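Local coordinates for uricase (PDB 4R8X) that catalyses the oxidation of urate by molecular oxygen to 5-hydroxyisourate, the first step of urate breakdown towards (S)-allantoin, at the interface of chains A and B and the interface of chains A and C. Residues are numbered along the deposited sequence; one frame, centred on the assembly and turned at random. Chains: chain A/B/C, Uricase.

Four copies of uricase make the deposited assembly, and chain A meets two neighbours through unlike two-fold interfaces. Contact 1, with chain B, lies about 53, 43 and 47 Å from contacts 2, 3 and 4, measured between centres of C-alpha atoms. Contacts 2 to 4 belong to the A-C interface, where contact 2 is about 15 Å from contact 3 and contact 4 about 26 Å from contact 3. Strand 5-17 serves both interfaces, in contacts 1 and 2. Contacts 3 and 4 share strands 118-125, 135-138 and 161-173 with the chains exchanged, so they show successive steps of one antiparallel strand pairing, which the two-fold repeats.

Contact 1: the interface of chains A and B. Residues chain A 7, 57-58; chain B 245-246, 248, 299-301.
A:Phe58, in the short helix 55-59, slots its ring between two side chains of chain B. B:Phe301 lies flat against one face: the planes are only 3° apart and the ring centroids of A:Phe58 and B:Phe301 4.1 Å, the two side chains entering the stack from opposite ends. On the opposite face sits the aliphatic part of B:Gln245, whose CG is 3.8 Å from the A:Phe58 ring centroid in a CH-pi contact. A phenylalanine suits this place because both its faces can be used. In B:Gln245 a bend at chi2 (92°) lets one residue serve two purposes, its methylenes covering the ring while the amide heads towards A:Tyr7. There NE2 comes within 3.7 Å of A:Tyr7 CD2, amide and ring planes inclined by 39°. Further along, A:Tyr7 pairs with B:Gln299 in an antiparallel beta bridge, and its CB rests 3.9 Å from B:Gln299 CG. B:Gln245 probably also binds urate, so this packing is likely to help place part of the active site, which in uricases is built between subunits. A water over the centre of the A:Tyr7 ring links the chains, its O 2.7 Å from A:Ser57 OG and 3.0 Å from B:Gln245 NE2.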
ATOM      1  N   TYR A   7     -16.281 -11.099 -18.197  1.00 11.29           N
ATOM      2  CA  TYR A   7     -16.689 -10.569 -16.915  1.00 12.40           C
ATOM      3  C   TYR A   7     -16.495 -11.676 -15.885  1.00 10.99           C
ATOM      4  O   TYR A   7     -16.382 -12.852 -16.229  1.00 13.00           O
ATOM      5  CB  TYR A   7     -18.150 -10.085 -16.966  1.00 12.84           C
ATOM      6  CG  TYR A   7     -19.161 -11.181 -16.783  1.00 12.49           C
ATOM      7  CD1 TYR A   7     -19.317 -12.172 -17.746  1.00 11.73           C
ATOM      8  CD2 TYR A   7     -19.966 -11.222 -15.657  1.00 12.96           C
ATOM      9  CE1 TYR A   7     -20.230 -13.182 -17.583  1.00 11.95           C
ATOM     10  CE2 TYR A   7     -20.898 -12.216 -15.495  1.00 12.59           C
ATOM     11  CZ  TYR A   7     -21.012 -13.198 -16.450  1.00 12.78           C
ATOM     12  OH  TYR A   7     -21.929 -14.197 -16.261  1.00 14.33           O
ATOM     13  N   SER A  57     -25.712  -9.029 -22.889  1.00 14.59           N
ATOM     14  CA  SER A  57     -25.634  -8.588 -21.501  1.00 14.87           C
ATOM     15  C   SER A  57     -25.024  -7.193 -21.447  1.00 14.19           C
ATOM     16  O   SER A  57     -25.355  -6.407 -20.568  1.00 15.17           O
ATOM     17  CB  SER A  57     -24.888  -9.587 -20.604  1.00 15.53           C
ATOM     18  OG  SER A  57     -23.481  -9.538 -20.768  1.00 16.44           O
ATOM     19  N   PHE A  58     -24.154  -6.888 -22.404  1.00 13.04           N
ATOM     20  CA  PHE A  58     -23.590  -5.549 -22.530  1.00 13.51           C
ATOM     21  C   PHE A  58     -24.484  -4.646 -23.389  1.00 14.49           C
ATOM     22  O   PHE A  58     -24.817  -3.531 -22.998  1.00 15.69           O
ATOM     23  CB  PHE A  58     -22.175  -5.601 -23.135  1.00 13.51           C
ATOM     24  CG  PHE A  58     -21.163  -6.279 -22.252  1.00 14.01           C
ATOM     25  CD1 PHE A  58     -21.016  -7.660 -22.279  1.00 14.46           C
ATOM     26  CD2 PHE A  58     -20.337  -5.534 -21.421  1.00 13.85           C
ATOM     27  CE1 PHE A  58     -20.096  -8.289 -21.467  1.00 14.15           C
ATOM     28  CE2 PHE A  58     -19.409  -6.160 -20.604  1.00 13.88           C
ATOM     29  CZ  PHE A  58     -19.275  -7.530 -20.632  1.00 14.07           C
TER
ATOM     30  N   GLN B 245     -22.229  -3.720 -17.003  1.00 15.19           N
ATOM     31  CA  GLN B 245     -22.039  -4.106 -18.401  1.00 15.80           C
ATOM     32  C   GLN B 245     -22.810  -3.162 -19.333  1.00 15.40           C
ATOM     33  O   GLN B 245     -22.280  -2.656 -20.321  1.00 13.89           O
ATOM     34  CB  GLN B 245     -22.539  -5.538 -18.640  1.00 16.60           C
ATOM     35  CG  GLN B 245     -21.710  -6.667 -18.003  1.00 18.46           C
ATOM     36  CD  GLN B 245     -22.201  -7.065 -16.621  1.00 19.47           C
ATOM     37  OE1 GLN B 245     -22.544  -6.214 -15.795  1.00 19.38           O
ATOM     38  NE2 GLN B 245     -22.233  -8.365 -16.360  1.00 21.62           N
ATOM     39  N   HIS B 246     -24.079  -2.947 -19.011  1.00 15.70           N
ATOM     40  CA  HIS B 246     -24.957  -2.092 -19.792  1.00 15.49           C
ATOM     41  C   HIS B 246     -24.456  -0.643 -19.767  1.00 14.35           C
ATOM     42  O   HIS B 246     -24.399   0.032 -20.802  1.00 14.92           O
ATOM     43  CB  HIS B 246     -26.375  -2.236 -19.226  1.00 17.69           C
ATOM     44  CG  HIS B 246     -27.378  -1.294 -19.808  1.00 19.78           C
ATOM     45  ND1 HIS B 246     -28.101  -0.416 -19.029  1.00 20.63           N
ATOM     46  CD2 HIS B 246     -27.808  -1.109 -21.078  1.00 20.59           C
ATOM     47  CE1 HIS B 246     -28.924   0.277 -19.794  1.00 21.20           C
ATOM     48  NE2 HIS B 246     -28.768  -0.126 -21.042  1.00 20.56           N
ATOM     49  N   ILE B 248     -21.321   0.580 -19.193  1.00 13.17           N
ATOM     50  CA  ILE B 248     -20.099   0.841 -19.942  1.00 13.16           C
ATOM     51  C   ILE B 248     -20.335   0.795 -21.454  1.00 12.69           C
ATOM     52  O   ILE B 248     -19.688   1.520 -22.183  1.00 12.69           O
ATOM     53  CB  ILE B 248     -18.899  -0.038 -19.485  1.00 14.13           C
ATOM     54  CG1 ILE B 248     -19.148  -1.522 -19.765  1.00 14.28           C
ATOM     55  CG2 ILE B 248     -18.611   0.191 -18.008  1.00 14.43           C
ATOM     56  CD1 ILE B 248     -17.951  -2.399 -19.385  1.00 14.63           C
ATOM     57  N   GLN B 299     -15.497  -6.400 -15.244  1.00 15.06           N
ATOM     58  CA  GLN B 299     -15.845  -6.509 -16.648  1.00 15.81           C
ATOM     59  C   GLN B 299     -14.712  -5.976 -17.507  1.00 15.86           C
ATOM     60  O   GLN B 299     -13.985  -5.059 -17.108  1.00 16.99           O
ATOM     61  CB  GLN B 299     -17.127  -5.726 -16.941  1.00 17.65           C
ATOM     62  CG  GLN B 299     -18.386  -6.273 -16.254  1.00 20.60           C
ATOM     63  CD  GLN B 299     -18.480  -5.909 -14.779  1.00 24.13           C
ATOM     64  OE1 GLN B 299     -17.780  -5.018 -14.299  1.00 26.30           O
ATOM     65  NE2 GLN B 299     -19.346  -6.607 -14.052  1.00 25.31           N
ATOM     66  N   GLY B 300     -14.557  -6.587 -18.677  1.00 16.43           N
ATOM     67  CA  GLY B 300     -13.645  -6.125 -19.707  1.00 16.56           C
ATOM     68  C   GLY B 300     -14.437  -6.058 -20.997  1.00 16.74           C
ATOM     69  O   GLY B 300     -15.122  -7.014 -21.351  1.00 17.19           O
ATOM     70  N   PHE B 301     -14.370  -4.935 -21.700  1.00 16.94           N
ATOM     71  CA  PHE B 301     -15.228  -4.745 -22.859  1.00 15.78           C
ATOM     72  C   PHE B 301     -14.716  -3.632 -23.752  1.00 14.20           C
ATOM     73  O   PHE B 301     -14.218  -2.623 -23.265  1.00 15.13           O
ATOM     74  CB  PHE B 301     -16.644  -4.423 -22.381  1.00 16.96           C
ATOM     75  CG  PHE B 301     -17.685  -4.526 -23.446  1.00 16.84           C
ATOM     76  CD1 PHE B 301     -18.030  -5.759 -23.983  1.00 16.84           C
ATOM     77  CD2 PHE B 301     -18.356  -3.396 -23.886  1.00 18.52           C
ATOM     78  CE1 PHE B 301     -19.000  -5.862 -24.961  1.00 16.83           C
ATOM     79  CE2 PHE B 301     -19.340  -3.492 -24.862  1.00 19.71           C
ATOM     80  CZ  PHE B 301     -19.658  -4.726 -25.402  1.00 18.46           C
TER
HETATM   81  O   HOH W   1     -21.961 -10.338 -18.628  1.00 22.50           O

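Contact 2: the interface of chains A and C. Residues chain A 287-289; chain C 15-17, 80.
A:Phe289 and C:Phe15 form one step of an antiparallel beta pairing between subunits of this uricase, strand 288-290 of chain A running against strand 5-17 of chain C. Backbone hydrogen bonds carry it. A:Phe289 N gives to C:Phe15 O at 2.8 Å, and C:Phe15 N returns to A:Phe289 O at 2.9 Å. One step along, C:Thr17 N gives to A:Ala287 O at 2.9 Å. These bonds depend little on side-chain identity.

C:Thr17 adds a polar side-chain bond. Its OG1 is held between its own backbone N and carbonyl carbon (chi1 51°), where the hydroxyl accepts from A:Ala287 N at 3.2 Å and makes a weak bond to A:Ala287 O. A beta-branched threonine suits a strand edge and offers both a hydroxyl and a methyl.

Among the apolar contacts, that methyl, CG2, meets CE2 at the rim of the A:Phe289 ring at 3.8 Å, the two side chains crossing at a slant. From the middle of the short strand, A:Val288 CG2 reaches C:Ala80 CB at 4.0 Å, where a small alanine probably allows helix 69-82 to come near.

Bonds within chain C steady C:Arg16. Its chain bends at chi2 (75°); NE gives to C:Thr17 O from above the carbonyl plane, while NH1 gives to C:Ala80 O at 2.8 Å, that oxygen lying at the guanidinium edge. Fixed so, the arginine brings CD within 3.6 Å of A:Ala287 O.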
ATOM      1  N   ALA A 287      30.495  -1.524   5.822  1.00 19.43           N
ATOM      2  CA  ALA A 287      30.046  -0.381   5.046  1.00 17.75           C
ATOM      3  C   ALA A 287      28.661   0.045   5.513  1.00 15.60           C
ATOM      4  O   ALA A 287      27.978  -0.704   6.218  1.00 15.31           O
ATOM      5  CB  ALA A 287      30.029  -0.726   3.565  1.00 17.90           C
ATOM      6  N   VAL A 288      28.255   1.250   5.135  1.00 15.01           N
ATOM      7  CA  VAL A 288      26.878   1.679   5.362  1.00 14.24           C
ATOM      8  C   VAL A 288      26.252   2.091   4.039  1.00 13.43           C
ATOM      9  O   VAL A 288      26.845   2.855   3.262  1.00 13.66           O
ATOM     10  CB  VAL A 288      26.772   2.844   6.373  1.00 15.35           C
ATOM     11  CG1 VAL A 288      25.310   3.218   6.600  1.00 15.29           C
ATOM     12  CG2 VAL A 288      27.409   2.463   7.694  1.00 16.27           C
ATOM     13  N   PHE A 289      25.059   1.563   3.785  1.00 13.41           N
ATOM     14  CA  PHE A 289      24.317   1.861   2.575  1.00 14.54           C
ATOM     15  C   PHE A 289      22.961   2.458   2.939  1.00 13.95           C
ATOM     16  O   PHE A 289      22.547   2.428   4.101  1.00 13.53           O
ATOM     17  CB  PHE A 289      24.099   0.590   1.747  1.00 15.00           C
ATOM     18  CG  PHE A 289      25.357  -0.167   1.453  1.00 15.80           C
ATOM     19  CD1 PHE A 289      26.063   0.067   0.282  1.00 15.57           C
ATOM     20  CD2 PHE A 289      25.838  -1.120   2.344  1.00 16.50           C
ATOM     21  CE1 PHE A 289      27.223  -0.631   0.010  1.00 16.72           C
ATOM     22  CE2 PHE A 289      26.994  -1.819   2.072  1.00 17.19           C
ATOM     23  CZ  PHE A 289      27.687  -1.574   0.908  1.00 16.97           C
TER
ATOM     24  N   PHE C  15      21.654   0.870   6.318  1.00 13.24           N
ATOM     25  CA  PHE C  15      22.021  -0.531   6.166  1.00 13.93           C
ATOM     26  C   PHE C  15      23.510  -0.700   6.440  1.00 12.48           C
ATOM     27  O   PHE C  15      24.354  -0.415   5.574  1.00 12.86           O
ATOM     28  CB  PHE C  15      21.693  -1.035   4.754  1.00 15.06           C
ATOM     29  CG  PHE C  15      20.313  -0.673   4.271  1.00 15.29           C
ATOM     30  CD1 PHE C  15      19.203  -0.818   5.088  1.00 16.34           C
ATOM     31  CD2 PHE C  15      20.128  -0.205   2.981  1.00 15.46           C
ATOM     32  CE1 PHE C  15      17.935  -0.492   4.622  1.00 16.09           C
ATOM     33  CE2 PHE C  15      18.865   0.123   2.519  1.00 16.60           C
ATOM     34  CZ  PHE C  15      17.771  -0.023   3.339  1.00 16.39           C
ATOM     35  N   ARG C  16      23.834  -1.136   7.652  1.00 11.87           N
ATOM     36  CA  ARG C  16      25.220  -1.356   8.030  1.00 11.98           C
ATOM     37  C   ARG C  16      25.515  -2.812   7.766  1.00 13.08           C
ATOM     38  O   ARG C  16      24.748  -3.683   8.181  1.00 14.57           O
ATOM     39  CB  ARG C  16      25.421  -1.037   9.520  1.00 12.00           C
ATOM     40  CG  ARG C  16      26.617  -1.723  10.169  1.00 13.61           C
ATOM     41  CD  ARG C  16      27.935  -1.087   9.755  1.00 14.58           C
ATOM     42  NE  ARG C  16      29.050  -1.851  10.300  1.00 15.56           N
ATOM     43  CZ  ARG C  16      29.601  -1.627  11.491  1.00 17.28           C
ATOM     44  NH1 ARG C  16      29.157  -0.638  12.261  1.00 17.74           N
ATOM     45  NH2 ARG C  16      30.589  -2.400  11.917  1.00 18.69           N
ATOM     46  N   THR C  17      26.595  -3.096   7.055  1.00 13.56           N
ATOM     47  CA  THR C  17      26.985  -4.487   6.879  1.00 14.30           C
ATOM     48  C   THR C  17      28.038  -4.890   7.908  1.00 14.98           C
ATOM     49  O   THR C  17      28.844  -4.061   8.353  1.00 16.10           O
ATOM     50  CB  THR C  17      27.456  -4.792   5.434  1.00 16.24           C
ATOM     51  OG1 THR C  17      28.453  -3.844   5.044  1.00 18.59           O
ATOM     52  CG2 THR C  17      26.276  -4.701   4.479  1.00 16.98           C
ATOM     53  N   ALA C  80      26.179   4.856  12.173  1.00 13.06           N
ATOM     54  CA  ALA C  80      26.006   3.443  11.889  1.00 13.66           C
ATOM     55  C   ALA C  80      27.325   2.765  11.538  1.00 13.62           C
ATOM     56  O   ALA C  80      27.489   1.570  11.770  1.00 14.24           O
ATOM     57  CB  ALA C  80      25.020   3.251  10.782  1.00 14.40           C
TER

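Contact 3: the interface of chains A and C. Residues chain A 170-172; chain C 118, 135-137.
A:Ile172 and C:Phe136 pair as neighbours in an antiparallel beta bridge that joins strand 161-173 of one uricase subunit to strand 135-138 of the next. A:Ile172 N gives to C:Phe136 O at 2.9 Å, almost in line with the carbonyl, and C:Phe136 N gives back to A:Ile172 O at 3.0 Å.

The tight part lies beside this pair. The CG2 methyl of A:Ile172 presses on CE2 of C:Phe118 at 3.3 Å, the side chains crossing nearly at a right angle, and also lies 4.0 Å from C:Phe136 CB. With CG1 opposite the backbone N (chi1 -175°), the branched isoleucine turns CG2 towards the aromatic ring, while its beta-branching suits an extended strand. Trimming C:Phe118 to an alanine would probably open a gap beside that methyl and deprive A:Ile172 of its aromatic neighbour.

Packing is looser around A:Leu171. Its CD2 rests 3.7 Å from the backbone CA of C:Arg137, and its CB is 4.1 Å from C:Val135 CG1. C:Arg137 brings its aliphatic stem to this side, CG 3.7 Å from A:Gln170 O, before chi3 (69°) bends the chain. A long, flexible arginine can thus lend methylenes to the contact while its guanidinium group continues beyond them.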
ATOM      1  N   GLN A 170      12.503 -11.672  -3.220  1.00 10.46           N
ATOM      2  CA  GLN A 170      13.365 -10.510  -3.010  1.00 11.24           C
ATOM      3  C   GLN A 170      14.632 -10.930  -2.293  1.00 11.28           C
ATOM      4  O   GLN A 170      14.592 -11.352  -1.136  1.00 11.66           O
ATOM      5  CB  GLN A 170      12.636  -9.410  -2.231  1.00 12.21           C
ATOM      6  CG  GLN A 170      11.386  -8.904  -2.921  1.00 12.73           C
ATOM      7  CD  GLN A 170      10.705  -7.747  -2.191  1.00 14.35           C
ATOM      8  OE1 GLN A 170      11.280  -7.113  -1.295  1.00 17.50           O
ATOM      9  NE2 GLN A 170       9.475  -7.465  -2.578  1.00 13.92           N
ATOM     10  N   LEU A 171      15.754 -10.831  -2.995  1.00 11.42           N
ATOM     11  CA  LEU A 171      17.022 -11.317  -2.469  1.00 11.76           C
ATOM     12  C   LEU A 171      18.085 -10.251  -2.614  1.00 13.22           C
ATOM     13  O   LEU A 171      18.112  -9.526  -3.602  1.00 14.64           O
ATOM     14  CB  LEU A 171      17.480 -12.566  -3.224  1.00 12.24           C
ATOM     15  CG  LEU A 171      16.555 -13.781  -3.153  1.00 13.58           C
ATOM     16  CD1 LEU A 171      17.080 -14.887  -4.044  1.00 14.98           C
ATOM     17  CD2 LEU A 171      16.409 -14.271  -1.721  1.00 14.52           C
ATOM     18  N   ILE A 172      18.952 -10.158  -1.617  1.00 13.92           N
ATOM     19  CA  ILE A 172      20.118  -9.296  -1.698  1.00 14.00           C
ATOM     20  C   ILE A 172      21.351 -10.177  -1.704  1.00 15.70           C
ATOM     21  O   ILE A 172      21.413 -11.186  -0.999  1.00 15.47           O
ATOM     22  CB  ILE A 172      20.199  -8.319  -0.496  1.00 13.55           C
ATOM     23  CG1 ILE A 172      21.370  -7.352  -0.664  1.00 15.44           C
ATOM     24  CG2 ILE A 172      20.345  -9.068   0.826  1.00 14.80           C
ATOM     25  CD1 ILE A 172      21.091  -6.215  -1.592  1.00 17.46           C
TER
ATOM     26  N   PHE C 118      15.912  -9.237   7.296  1.00 13.24           N
ATOM     27  CA  PHE C 118      16.376 -10.231   6.333  1.00 13.97           C
ATOM     28  C   PHE C 118      16.351 -11.637   6.933  1.00 14.05           C
ATOM     29  O   PHE C 118      16.704 -11.829   8.095  1.00 15.79           O
ATOM     30  CB  PHE C 118      17.794  -9.908   5.863  1.00 14.84           C
ATOM     31  CG  PHE C 118      17.860  -8.787   4.869  1.00 16.73           C
ATOM     32  CD1 PHE C 118      18.093  -7.484   5.278  1.00 17.15           C
ATOM     33  CD2 PHE C 118      17.668  -9.039   3.523  1.00 17.08           C
ATOM     34  CE1 PHE C 118      18.160  -6.459   4.350  1.00 17.61           C
ATOM     35  CE2 PHE C 118      17.712  -8.023   2.606  1.00 18.61           C
ATOM     36  CZ  PHE C 118      17.965  -6.735   3.015  1.00 18.28           C
ATOM     37  N   VAL C 135      23.822 -14.448   0.412  1.00 17.48           N
ATOM     38  CA  VAL C 135      22.524 -14.028  -0.095  1.00 17.32           C
ATOM     39  C   VAL C 135      21.485 -14.143   1.003  1.00 16.07           C
ATOM     40  O   VAL C 135      21.481 -15.121   1.751  1.00 15.76           O
ATOM     41  CB  VAL C 135      22.102 -14.895  -1.308  1.00 18.16           C
ATOM     42  CG1 VAL C 135      20.674 -14.585  -1.744  1.00 18.63           C
ATOM     43  CG2 VAL C 135      23.068 -14.697  -2.466  1.00 19.55           C
ATOM     44  N   PHE C 136      20.627 -13.130   1.119  1.00 13.55           N
ATOM     45  CA  PHE C 136      19.590 -13.120   2.147  1.00 12.35           C
ATOM     46  C   PHE C 136      18.259 -12.704   1.536  1.00 11.52           C
ATOM     47  O   PHE C 136      18.227 -11.960   0.554  1.00 12.40           O
ATOM     48  CB  PHE C 136      19.988 -12.179   3.300  1.00 12.07           C
ATOM     49  CG  PHE C 136      21.286 -12.557   3.953  1.00 12.42           C
ATOM     50  CD1 PHE C 136      21.331 -13.527   4.947  1.00 14.01           C
ATOM     51  CD2 PHE C 136      22.469 -11.957   3.553  1.00 13.37           C
ATOM     52  CE1 PHE C 136      22.533 -13.891   5.530  1.00 15.07           C
ATOM     53  CE2 PHE C 136      23.681 -12.319   4.134  1.00 14.37           C
ATOM     54  CZ  PHE C 136      23.708 -13.283   5.130  1.00 14.67           C
ATOM     55  N   ARG C 137      17.162 -13.209   2.092  1.00 11.24           N
ATOM     56  CA  ARG C 137      15.837 -12.787   1.647  1.00 11.54           C
ATOM     57  C   ARG C 137      15.373 -11.559   2.413  1.00 12.51           C
ATOM     58  O   ARG C 137      15.414 -11.564   3.633  1.00 13.55           O
ATOM     59  CB  ARG C 137      14.817 -13.904   1.873  1.00 13.09           C
ATOM     60  CG  ARG C 137      13.373 -13.469   1.648  1.00 15.34           C
ATOM     61  CD  ARG C 137      12.383 -14.636   1.707  1.00 16.55           C
ATOM     62  NE  ARG C 137      12.222 -15.212   3.038  0.80 17.23           N
ATOM     63  CZ  ARG C 137      11.345 -16.174   3.307  0.64 17.78           C
ATOM     64  NH1 ARG C 137      10.587 -16.658   2.331  0.50 17.74           N
ATOM     65  NH2 ARG C 137      11.227 -16.658   4.536  0.79 18.67           N
TER

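Contact 4: the interface of chains A and C. Residues chain A 123, 125, 132-135; chain C 173, 233, 237.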
ATOM      1  N   VAL A 123       8.224 -24.407  17.288  1.00 14.18           N
ATOM      2  CA  VAL A 123       7.678 -24.159  18.609  1.00 14.66           C
ATOM      3  C   VAL A 123       8.395 -25.022  19.649  1.00 15.32           C
ATOM      4  O   VAL A 123       8.790 -26.157  19.373  1.00 16.45           O
ATOM      5  CB  VAL A 123       6.150 -24.414  18.668  1.00 14.60           C
ATOM      6  CG1 VAL A 123       5.391 -23.365  17.857  1.00 14.76           C
ATOM      7  CG2 VAL A 123       5.796 -25.826  18.195  1.00 14.60           C
ATOM      8  N   THR A 125       8.454 -27.402  22.788  1.00 20.18           N
ATOM      9  CA  THR A 125       7.566 -28.382  23.401  1.00 21.83           C
ATOM     10  C   THR A 125       8.359 -29.185  24.414  1.00 23.16           C
ATOM     11  O   THR A 125       9.555 -28.957  24.592  1.00 23.59           O
ATOM     12  CB  THR A 125       6.999 -29.379  22.370  1.00 22.39           C
ATOM     13  OG1 THR A 125       8.057 -30.212  21.882  1.00 23.16           O
ATOM     14  CG2 THR A 125       6.335 -28.659  21.205  0.83 23.12           C
ATOM     15  N   SER A 132       5.608 -26.983  14.252  1.00 15.59           N
ATOM     16  CA  SER A 132       4.216 -27.100  14.666  1.00 15.56           C
ATOM     17  C   SER A 132       3.383 -27.684  13.535  1.00 16.33           C
ATOM     18  O   SER A 132       3.617 -27.378  12.369  1.00 16.12           O
ATOM     19  CB  SER A 132       3.643 -25.741  15.063  1.00 14.22           C
ATOM     20  OG  SER A 132       2.265 -25.868  15.401  1.00 13.34           O
ATOM     21  N   ASP A 133       2.405 -28.513  13.885  1.00 17.40           N
ATOM     22  CA  ASP A 133       1.422 -28.974  12.908  1.00 18.73           C
ATOM     23  C   ASP A 133       0.089 -28.258  13.112  1.00 17.76           C
ATOM     24  O   ASP A 133      -0.901 -28.576  12.458  1.00 17.30           O
ATOM     25  CB  ASP A 133       1.230 -30.491  12.991  1.00 22.31           C
ATOM     26  CG  ASP A 133       0.651 -30.939  14.320  1.00 25.04           C
ATOM     27  OD1 ASP A 133       0.810 -30.217  15.324  1.00 26.31           O
ATOM     28  OD2 ASP A 133       0.051 -32.037  14.364  1.00 28.78           O
ATOM     29  N   LEU A 134       0.076 -27.280  14.016  1.00 17.41           N
ATOM     30  CA  LEU A 134      -1.147 -26.555  14.341  1.00 17.11           C
ATOM     31  C   LEU A 134      -1.078 -25.076  13.990  1.00 15.68           C
ATOM     32  O   LEU A 134      -2.065 -24.486  13.548  1.00 16.44           O
ATOM     33  CB  LEU A 134      -1.458 -26.692  15.831  1.00 19.39           C
ATOM     34  CG  LEU A 134      -1.659 -28.126  16.320  1.00 20.58           C
ATOM     35  CD1 LEU A 134      -1.972 -28.141  17.809  1.00 22.15           C
ATOM     36  CD2 LEU A 134      -2.762 -28.792  15.515  1.00 21.75           C
ATOM     37  N   VAL A 135       0.086 -24.474  14.216  1.00 13.63           N
ATOM     38  CA  VAL A 135       0.241 -23.038  14.092  1.00 13.95           C
ATOM     39  C   VAL A 135       1.129 -22.717  12.897  1.00 13.66           C
ATOM     40  O   VAL A 135       2.197 -23.318  12.734  1.00 13.74           O
ATOM     41  CB  VAL A 135       0.820 -22.420  15.388  1.00 13.90           C
ATOM     42  CG1 VAL A 135       1.049 -20.924  15.207  1.00 14.27           C
ATOM     43  CG2 VAL A 135      -0.114 -22.698  16.563  1.00 15.27           C
TER
ATOM     44  N   LYS C 173      -4.058 -20.749  13.947  1.00 12.08           N
ATOM     45  CA  LYS C 173      -4.030 -22.065  14.580  1.00 13.40           C
ATOM     46  C   LYS C 173      -5.181 -22.913  14.054  1.00 14.12           C
ATOM     47  O   LYS C 173      -6.348 -22.556  14.216  1.00 14.11           O
ATOM     48  CB  LYS C 173      -4.112 -21.955  16.109  1.00 13.88           C
ATOM     49  CG  LYS C 173      -3.980 -23.308  16.836  1.00 13.88           C
ATOM     50  CD  LYS C 173      -4.061 -23.150  18.350  1.00 15.03           C
ATOM     51  CE  LYS C 173      -3.765 -24.462  19.070  1.00 15.13           C
ATOM     52  NZ  LYS C 173      -3.682 -24.271  20.551  1.00 15.39           N
ATOM     53  N   ALA C 233       4.574 -17.830  19.690  1.00 12.91           N
ATOM     54  CA  ALA C 233       4.195 -18.958  18.845  1.00 12.83           C
ATOM     55  C   ALA C 233       4.032 -20.250  19.646  1.00 11.86           C
ATOM     56  O   ALA C 233       3.085 -21.007  19.420  1.00 12.87           O
ATOM     57  CB  ALA C 233       5.203 -19.146  17.731  1.00 13.55           C
ATOM     58  N   HIS C 237       0.575 -22.326  20.217  1.00 13.30           N
ATOM     59  CA  HIS C 237       0.530 -23.736  19.869  1.00 13.72           C
ATOM     60  C   HIS C 237       0.031 -24.609  21.018  1.00 14.41           C
ATOM     61  O   HIS C 237      -0.809 -25.493  20.823  1.00 16.07           O
ATOM     62  CB  HIS C 237       1.932 -24.179  19.437  1.00 14.75           C
ATOM     63  CG  HIS C 237       2.091 -25.660  19.288  1.00 15.12           C
ATOM     64  ND1 HIS C 237       2.008 -26.303  18.069  1.00 15.25           N
ATOM     65  CD2 HIS C 237       2.354 -26.623  20.204  1.00 15.93           C
ATOM     66  CE1 HIS C 237       2.198 -27.599  18.246  1.00 16.34           C
ATOM     67  NE2 HIS C 237       2.411 -27.818  19.531  1.00 15.83           N
TER
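C:His237, near the end of helix 225-238, sets its imidazole among residues of chain A. At the ring edge, in its plane, A:Ser132 OG hydrogen-bonds ND1 at 2.7 Å. Over the centre of one face lies the A:Val123 CG2 methyl, 3.8 Å from the ring centroid, in a CH-pi contact. Histidine suits this mixed setting, having a polar edge and a flat face for a methyl. Its CG stands opposite the backbone N (chi1 169°), which carries the ring out towards chain A. At the base of the side chain, A:Val135 CG2 reaches C:His237 CA at 3.5 Å, and A:Val123 CG1 touches C:Ala233 O one helical turn earlier.

In the second shell, A:Ser132 OG accepts from A:Leu134 N at 3.0 Å. It also accepts from A:Val135 N at 2.8 Å; with two N-H groups already pointing at it, the hydroxyl probably gives its own proton to ND1. Three bonds therefore grip this hydroxyl, a small group able to turn back onto its own chain while meeting the imidazole. An alanine in place of A:Ser132 would probably leave C:His237 ND1 without its mate across the interface and both amides without this acceptor.

Farther out, A:Val135 pairs with C:Lys173 in an antiparallel beta bridge, its CG2 3.9 Å from C:Lys173 CG. The lysine chain stays extended, and its NZ gives to C:His237 O at 3.1 Å from well above the carbonyl plane.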